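Local coordinates for SnoaL-like domain-containing protein (Catenulispora acidiphila, PDB 4H3U) that is of unknown function but has a ketosteroid isomerase-like (SnoaL-like) fold and may take part in trimethylamine metabolism, at residues 29-34 / 90-95; 59-64 / 72-77. All coordinates share one frame; numbering follows the deposited sequence.

Interaction 1: 29-34 / 90-95; sequences EIVTAW and TKAYRA
Val-31 meets Ala-92 where the N-terminal helix lies against the curved sheet of the ketosteroid isomerase-like fold, at the end of strand 82-95. Both methyls of the valine straddle the single methyl of the alanine: Val-31 CG1 stands 4.0 Å from Ala-92 CB, and Val-31 CG2 is 4.1 Å from the same carbon. With CG1 anti to the backbone N (chi1 176°), the two branches fork toward the strand. The small alanine suits this place because it brings helix and strand close, with the CA atoms of Val-31 and Ala-92 7.5 Å apart, while the branched valine fills the gap between them.

One residue back along the helix, Ile-30 turns its CG2 branch to Arg-94, reaching NH1 at 4.1 Å. The two side chains cross at about a right angle, and the methyl approaches the guanidinium obliquely, a van der Waals contact at the more exposed margin. Arginine can serve here because its long aliphatic stem runs out nearly straight through chi1 and chi2 before bending at chi3 (-69°), carrying the charged group over to the helix.

That group is anchored from outside the pair: Arg-94 NH2 hydrogen-bonds to Thr-126 OG1 and to Gly-96 O, which steadies the guanidinium beside the isoleucine. Val-31 also packs on Ile-89 of the same strand and Val-99 of strand 98-109, while Ile-30 reaches Leu-49 in a loop. From the strand's other face, Tyr-93 stacks on His-98 of the second subunit. The helix keeps its own form through regular backbone bonds, among them Trp-34 N to Ile-30 O at 2.9 Å, and the carbonyl oxygen Val-31 O lies at the edge of the Trp-34 ring, in its plane.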
ATOM      1  N   GLU A  29     -11.577  11.431 -13.586  1.00 11.83           N
ATOM      2  CA  GLU A  29     -12.218  12.453 -12.786  1.00 13.05           C
ATOM      3  C   GLU A  29     -12.498  11.968 -11.343  1.00  9.99           C
ATOM      4  O   GLU A  29     -12.456  12.775 -10.436  1.00 10.61           O
ATOM      5  CB  GLU A  29     -13.471  12.957 -13.520  1.00 16.77           C
ATOM      6  CG  GLU A  29     -13.097  13.650 -14.854  1.00 16.68           C
ATOM      7  CD  GLU A  29     -12.254  14.934 -14.688  1.00 20.64           C
ATOM      8  OE1 GLU A  29     -12.570  15.803 -13.831  1.00 26.74           O
ATOM      9  OE2 GLU A  29     -11.282  15.119 -15.468  1.00 28.36           O
ATOM     10  N   ILE A  30     -12.836  10.684 -11.182  1.00 10.21           N
ATOM     11  CA  ILE A  30     -13.125  10.157  -9.856  1.00  9.74           C
ATOM     12  C   ILE A  30     -11.910  10.298  -8.931  1.00  8.81           C
ATOM     13  O   ILE A  30     -12.063  10.520  -7.720  1.00  8.89           O
ATOM     14  CB  ILE A  30     -13.643   8.694  -9.911  1.00 11.33           C
ATOM     15  CG1 ILE A  30     -14.198   8.254  -8.560  1.00 12.01           C
ATOM     16  CG2 ILE A  30     -12.575   7.715 -10.344  1.00 11.71           C
ATOM     17  CD1 ILE A  30     -15.319   9.087  -8.016  1.00 14.81           C
ATOM     18  N   VAL A  31     -10.705  10.175  -9.503  1.00  8.20           N
ATOM     19  CA  VAL A  31      -9.477  10.349  -8.738  1.00  8.16           C
ATOM     20  C   VAL A  31      -9.333  11.807  -8.290  1.00  7.66           C
ATOM     21  O   VAL A  31      -9.008  12.090  -7.135  1.00  7.91           O
ATOM     22  CB  VAL A  31      -8.283   9.855  -9.500  1.00  8.73           C
ATOM     23  CG1 VAL A  31      -6.993  10.121  -8.772  1.00  9.11           C
ATOM     24  CG2 VAL A  31      -8.437   8.343  -9.779  1.00  9.08           C
ATOM     25  N   THR A  32      -9.545  12.735  -9.224  1.00  7.91           N
ATOM     26  CA  THR A  32      -9.464  14.155  -8.887  1.00  8.81           C
ATOM     27  C   THR A  32     -10.507  14.495  -7.810  1.00  8.52           C
ATOM     28  O   THR A  32     -10.199  15.239  -6.876  1.00  9.04           O
ATOM     29  CB  THR A  32      -9.653  14.983 -10.168  1.00  9.72           C
ATOM     30  OG1 THR A  32      -8.659  14.566 -11.095  1.00 11.46           O
ATOM     31  CG2 THR A  32      -9.585  16.456  -9.904  1.00 10.88           C
ATOM     32  N   ALA A  33     -11.714  13.939  -7.916  1.00  7.82           N
ATOM     33  CA  ALA A  33     -12.771  14.195  -6.961  1.00  9.26           C
ATOM     34  C   ALA A  33     -12.419  13.643  -5.581  1.00  8.51           C
ATOM     35  O   ALA A  33     -12.662  14.261  -4.554  1.00  8.83           O
ATOM     36  CB  ALA A  33     -14.099  13.636  -7.417  1.00  9.42           C
ATOM     37  N   TRP A  34     -11.845  12.446  -5.557  1.00  8.15           N
ATOM     38  CA  TRP A  34     -11.420  11.794  -4.305  1.00  8.11           C
ATOM     39  C   TRP A  34     -10.346  12.637  -3.598  1.00  7.79           C
ATOM     40  O   TRP A  34     -10.432  12.872  -2.393  1.00  7.93           O
ATOM     41  CB  TRP A  34     -10.963  10.378  -4.651  1.00  8.32           C
ATOM     42  CG  TRP A  34     -10.262   9.616  -3.563  1.00  7.82           C
ATOM     43  CD1 TRP A  34     -10.826   8.741  -2.663  1.00  8.19           C
ATOM     44  CD2 TRP A  34      -8.839   9.568  -3.321  1.00  7.61           C
ATOM     45  NE1 TRP A  34      -9.847   8.204  -1.859  1.00  8.77           N
ATOM     46  CE2 TRP A  34      -8.625   8.653  -2.277  1.00  8.05           C
ATOM     47  CE3 TRP A  34      -7.735  10.147  -3.932  1.00  8.24           C
ATOM     48  CZ2 TRP A  34      -7.363   8.338  -1.827  1.00  8.97           C
ATOM     49  CZ3 TRP A  34      -6.475   9.820  -3.489  1.00  9.24           C
ATOM     50  CH2 TRP A  34      -6.301   8.927  -2.442  1.00  9.84           C
ATOM     51  N   THR A  90       0.003  11.813  -7.672  1.00  9.63           N
ATOM     52  CA  THR A  90       1.251  11.623  -8.391  1.00 11.17           C
ATOM     53  C   THR A  90       0.949  11.058  -9.768  1.00 11.02           C
ATOM     54  O   THR A  90       1.390  11.613 -10.787  1.00 13.76           O
ATOM     55  CB  THR A  90       2.203  10.708  -7.629  1.00 12.92           C
ATOM     56  OG1 THR A  90       2.391  11.235  -6.319  1.00 14.00           O
ATOM     57  CG2 THR A  90       3.546  10.625  -8.331  1.00 16.52           C
ATOM     58  N   LYS A  91       0.183   9.960  -9.816  1.00 10.20           N
ATOM     59  CA  LYS A  91      -0.277   9.382 -11.073  1.00 11.64           C
ATOM     60  C   LYS A  91      -1.415   8.430 -10.772  1.00  9.50           C
ATOM     61  O   LYS A  91      -1.575   8.025  -9.644  1.00 10.88           O
ATOM     62  CB  LYS A  91       0.842   8.716 -11.858  1.00 15.30           C
ATOM     63  CG  LYS A  91       1.405   7.529 -11.171  1.00 14.61           C
ATOM     64  CD  LYS A  91       2.542   6.804 -11.912  1.00 18.91           C
ATOM     65  CE  LYS A  91       3.778   7.660 -12.035  1.00 24.24           C
ATOM     66  NZ  LYS A  91       4.819   6.901 -12.791  1.00 31.68           N
ATOM     67  N   ALA A  92      -2.223   8.136 -11.760  1.00  9.30           N
ATOM     68  CA  ALA A  92      -3.300   7.214 -11.582  1.00  8.74           C
ATOM     69  C   ALA A  92      -3.579   6.547 -12.904  1.00  8.26           C
ATOM     70  O   ALA A  92      -3.320   7.128 -13.954  1.00 11.12           O
ATOM     71  CB  ALA A  92      -4.545   7.900 -11.038  1.00 12.50           C
ATOM     72  N   TYR A  93      -4.129   5.329 -12.861  0.50  8.57           N
ATOM     73  CA  TYR A  93      -4.367   4.525 -14.044  0.50  8.91           C
ATOM     74  C   TYR A  93      -5.521   3.540 -13.839  0.50  8.82           C
ATOM     75  O   TYR A  93      -5.599   2.867 -12.824  0.50  8.20           O
ATOM     76  CB  TYR A  93      -3.039   3.861 -14.455  0.50  9.75           C
ATOM     77  CG  TYR A  93      -2.093   3.425 -13.320  0.50  7.24           C
ATOM     78  CD1 TYR A  93      -2.107   2.120 -12.817  0.50  7.49           C
ATOM     79  CD2 TYR A  93      -1.164   4.332 -12.776  0.50  8.80           C
ATOM     80  CE1 TYR A  93      -1.248   1.761 -11.800  0.50  8.30           C
ATOM     81  CE2 TYR A  93      -0.302   3.953 -11.775  0.50  9.05           C
ATOM     82  CZ  TYR A  93      -0.355   2.670 -11.287  0.50  8.39           C
ATOM     83  OH  TYR A  93       0.495   2.276 -10.299  0.50  9.85           O
ATOM     84  N   ARG A  94      -6.379   3.414 -14.850  1.00 11.21           N
ATOM     85  CA  ARG A  94      -7.581   2.604 -14.832  1.00 11.08           C
ATOM     86  C   ARG A  94      -7.382   1.352 -15.686  1.00 10.36           C
ATOM     87  O   ARG A  94      -6.857   1.432 -16.789  1.00 11.30           O
ATOM     88  CB  ARG A  94      -8.783   3.394 -15.478  1.00 14.68           C
ATOM     89  CG  ARG A  94     -10.044   2.531 -15.548  1.00 18.13           C
ATOM     90  CD  ARG A  94     -11.302   3.218 -16.049  1.00 23.25           C
ATOM     91  NE  ARG A  94     -11.816   4.212 -15.109  1.00 25.73           N
ATOM     92  CZ  ARG A  94     -12.618   3.989 -14.065  1.00 27.59           C
ATOM     93  NH1 ARG A  94     -13.038   5.027 -13.356  1.00 31.77           N
ATOM     94  NH2 ARG A  94     -12.993   2.770 -13.699  1.00 23.55           N
ATOM     95  N   ALA A  95      -7.894   0.241 -15.173  1.00 10.32           N
ATOM     96  CA  ALA A  95      -7.960  -1.054 -15.842  1.00 12.85           C
ATOM     97  C   ALA A  95      -9.390  -1.538 -15.588  1.00 13.27           C
ATOM     98  O   ALA A  95      -9.695  -2.112 -14.558  1.00 13.80           O
ATOM     99  CB  ALA A  95      -6.922  -2.019 -15.305  1.00 16.40           C
TER

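Interaction 2: 59-64 / 72-77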
ATOM      1  N   HIS A  59      -5.551   0.427   5.576  1.00  7.71           N
ATOM      2  CA  HIS A  59      -4.740  -0.662   6.085  1.00  8.45           C
ATOM      3  C   HIS A  59      -3.655  -0.206   7.058  1.00  8.25           C
ATOM      4  O   HIS A  59      -3.190  -1.031   7.850  1.00  9.77           O
ATOM      5  CB  HIS A  59      -4.132  -1.450   4.903  1.00  9.30           C
ATOM      6  CG  HIS A  59      -5.121  -2.245   4.126  1.00  8.60           C
ATOM      7  ND1 HIS A  59      -5.605  -3.471   4.523  1.00 10.90           N
ATOM      8  CD2 HIS A  59      -5.678  -1.994   2.916  1.00 10.28           C
ATOM      9  CE1 HIS A  59      -6.435  -3.923   3.595  1.00 10.40           C
ATOM     10  NE2 HIS A  59      -6.488  -3.051   2.595  1.00 10.69           N
ATOM     11  N   ALA A  60      -3.197   1.020   6.931  1.00  9.04           N
ATOM     12  CA  ALA A  60      -2.128   1.501   7.815  1.00  9.89           C
ATOM     13  C   ALA A  60      -2.627   1.585   9.267  1.00 11.08           C
ATOM     14  O   ALA A  60      -1.930   1.191  10.184  1.00 11.36           O
ATOM     15  CB  ALA A  60      -1.591   2.843   7.306  1.00 10.58           C
ATOM     16  N   ILE A  61      -3.826   2.160   9.431  1.00 13.02           N
ATOM     17  CA  ILE A  61      -4.475   2.361  10.747  1.00 14.53           C
ATOM     18  C   ILE A  61      -5.304   1.160  11.149  1.00 13.63           C
ATOM     19  O   ILE A  61      -5.468   0.915  12.338  1.00 17.92           O
ATOM     20  CB  ILE A  61      -5.430   3.622  10.673  1.00 16.42           C
ATOM     21  CG1 ILE A  61      -4.645   4.890  10.348  1.00 20.93           C
ATOM     22  CG2 ILE A  61      -6.249   3.843  11.941  1.00 17.79           C
ATOM     23  CD1 ILE A  61      -3.534   5.227  11.305  1.00 30.28           C
ATOM     24  N   GLY A  62      -5.814   0.412  10.181  1.00 12.99           N
ATOM     25  CA  GLY A  62      -6.698  -0.705  10.364  1.00 12.58           C
ATOM     26  C   GLY A  62      -8.114  -0.283  10.664  1.00 14.93           C
ATOM     27  O   GLY A  62      -8.687  -0.688  11.672  1.00 24.88           O
ATOM     28  N   ALA A  63      -8.656   0.600   9.856  1.00 11.23           N
ATOM     29  CA  ALA A  63     -10.017   1.071   9.991  1.00 11.63           C
ATOM     30  C   ALA A  63     -10.838   0.589   8.803  1.00  9.74           C
ATOM     31  O   ALA A  63     -10.394   0.675   7.676  1.00 11.57           O
ATOM     32  CB  ALA A  63     -10.052   2.592  10.016  1.00 14.52           C
ATOM     33  N   THR A  64     -12.072   0.179   9.082  0.50 10.38           N
ATOM     34  CA  THR A  64     -13.035  -0.320   8.104  0.50  9.61           C
ATOM     35  C   THR A  64     -14.403   0.371   8.208  0.50  8.98           C
ATOM     36  O   THR A  64     -15.044   0.346   9.271  0.50 10.09           O
ATOM     37  CB  THR A  64     -13.185  -1.845   8.304  0.50 11.96           C
ATOM     38  OG1 THR A  64     -13.647  -2.137   9.630  0.50 15.26           O
ATOM     39  CG2 THR A  64     -11.868  -2.503   8.155  0.50 13.08           C
ATOM     40  N   SER A  72     -18.056   9.222   5.148  1.00  7.65           N
ATOM     41  CA  SER A  72     -17.946  10.632   5.460  1.00  7.78           C
ATOM     42  C   SER A  72     -17.428  10.790   6.912  1.00  7.53           C
ATOM     43  O   SER A  72     -16.586  11.656   7.191  1.00  7.95           O
ATOM     44  CB  SER A  72     -19.298  11.263   5.307  1.00  8.69           C
ATOM     45  OG  SER A  72     -19.697  11.275   3.966  1.00 12.35           O
ATOM     46  N   GLY A  73     -17.894   9.946   7.832  1.00  7.68           N
ATOM     47  CA  GLY A  73     -17.413   9.949   9.200  1.00  7.26           C
ATOM     48  C   GLY A  73     -15.936   9.687   9.334  1.00  7.33           C
ATOM     49  O   GLY A  73     -15.312  10.205  10.280  1.00  9.68           O
ATOM     50  N   TRP A  74     -15.323   8.926   8.429  1.00  8.46           N
ATOM     51  CA  TRP A  74     -13.883   8.686   8.441  1.00  8.65           C
ATOM     52  C   TRP A  74     -13.114   9.952   8.052  1.00  8.02           C
ATOM     53  O   TRP A  74     -12.089  10.247   8.662  1.00  9.05           O
ATOM     54  CB  TRP A  74     -13.547   7.489   7.528  1.00  9.13           C
ATOM     55  CG  TRP A  74     -12.075   7.201   7.373  1.00  8.33           C
ATOM     56  CD1 TRP A  74     -11.378   7.193   6.208  1.00  9.04           C
ATOM     57  CD2 TRP A  74     -11.138   6.845   8.407  1.00  9.08           C
ATOM     58  NE1 TRP A  74     -10.073   6.855   6.439  1.00  9.42           N
ATOM     59  CE2 TRP A  74      -9.889   6.679   7.789  1.00  9.40           C
ATOM     60  CE3 TRP A  74     -11.216   6.719   9.805  1.00 10.61           C
ATOM     61  CZ2 TRP A  74      -8.752   6.299   8.498  1.00 11.13           C
ATOM     62  CZ3 TRP A  74     -10.097   6.361  10.497  1.00 12.25           C
ATOM     63  CH2 TRP A  74      -8.874   6.173   9.869  1.00 13.01           C
ATOM     64  N   LYS A  75     -13.606  10.720   7.092  1.00  8.50           N
ATOM     65  CA  LYS A  75     -13.006  12.024   6.802  1.00  8.47           C
ATOM     66  C   LYS A  75     -13.133  12.916   8.028  1.00  8.09           C
ATOM     67  O   LYS A  75     -12.158  13.592   8.404  1.00  8.70           O
ATOM     68  CB  LYS A  75     -13.652  12.619   5.560  1.00  8.61           C
ATOM     69  CG  LYS A  75     -13.325  14.117   5.303  1.00  9.30           C
ATOM     70  CD  LYS A  75     -11.872  14.458   5.163  1.00  9.67           C
ATOM     71  CE  LYS A  75     -11.748  15.946   4.728  1.00  9.50           C
ATOM     72  NZ  LYS A  75     -10.368  16.446   4.890  1.00 10.51           N
ATOM     73  N   ALA A  76     -14.298  12.958   8.672  1.00  8.01           N
ATOM     74  CA  ALA A  76     -14.464  13.765   9.862  1.00  9.25           C
ATOM     75  C   ALA A  76     -13.502  13.352  10.992  1.00  9.87           C
ATOM     76  O   ALA A  76     -12.887  14.205  11.636  1.00 10.16           O
ATOM     77  CB  ALA A  76     -15.907  13.744  10.349  1.00 10.27           C
ATOM     78  N   ARG A  77     -13.361  12.062  11.229  1.00  9.99           N
ATOM     79  CA  ARG A  77     -12.488  11.538  12.263  1.00 10.36           C
ATOM     80  C   ARG A  77     -11.032  11.845  11.978  1.00 10.22           C
ATOM     81  O   ARG A  77     -10.249  12.167  12.877  1.00 11.97           O
ATOM     82  CB  ARG A  77     -12.709  10.044  12.424  1.00 13.07           C
ATOM     83  CG  ARG A  77     -14.047   9.635  13.044  1.00 16.78           C
ATOM     84  CD  ARG A  77     -14.458   8.174  12.709  1.00 18.82           C
ATOM     85  NE  ARG A  77     -13.461   7.178  13.093  1.00 22.59           N
ATOM     86  CZ  ARG A  77     -13.446   5.915  12.656  1.00 21.09           C
ATOM     87  NH1 ARG A  77     -14.332   5.507  11.737  1.00 29.98           N
ATOM     88  NH2 ARG A  77     -12.503   5.070  13.092  1.00 32.80           N
TER
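Ala-63, at the start of strand 63-66, and Trp-74, on helix 68-81, face each other with their CA atoms 8.7 Å apart. The indole bridges this gap: a chi1 of 176°, which sets CG opposite the backbone N, carries it out to the strand, and its six-membered ring receives Ala-63 CB over one face. The methyl sits 4.0 Å from the centroid of that Trp-74 ring, 23° off the normal, a CH-pi contact displaced toward the rim near CZ3 and CH2. Alanine suits the spot because a single methyl lets the flat ring lie close to the strand. Ile-61 adds its CG2 branch obliquely, 4.1 Å from Trp-74 CH2. Between Ile-61 and Ala-63 in the chain, Gly-62 takes a positive phi (77°), which a residue without a side chain adopts easily; Gly-62 and Ala-63 together face Asp-58, a G1 beta bulge. One turn along the helix, the guanidinium of Arg-77 lays a face over Trp-74 CE3. The indole also meets the rings of Tyr-56 and Trp-38. Such packing of a helix through a large aromatic onto a sheet is in keeping with the alpha+beta cone of ketosteroid isomerase-like proteins.

From the N terminus, the chain first lays down helix 29-39, which holds one half of interaction 1, and then passes through strand 54-58 to residues 59-64. It continues through strand 63-66 into helix 68-81, whose packing back on residues 59-64 is interaction 2; this closes a short loop with seven residues between the segments. The chain runs directly on into strand 82-95, whose end returns to the first helix and closes interaction 1. The small loop is therefore nested inside the large one. Their centres lie about 20 Å apart, on opposite sides of the chain's centre, and they tie two helices to the two outermost strands of the mixed six-stranded sheet.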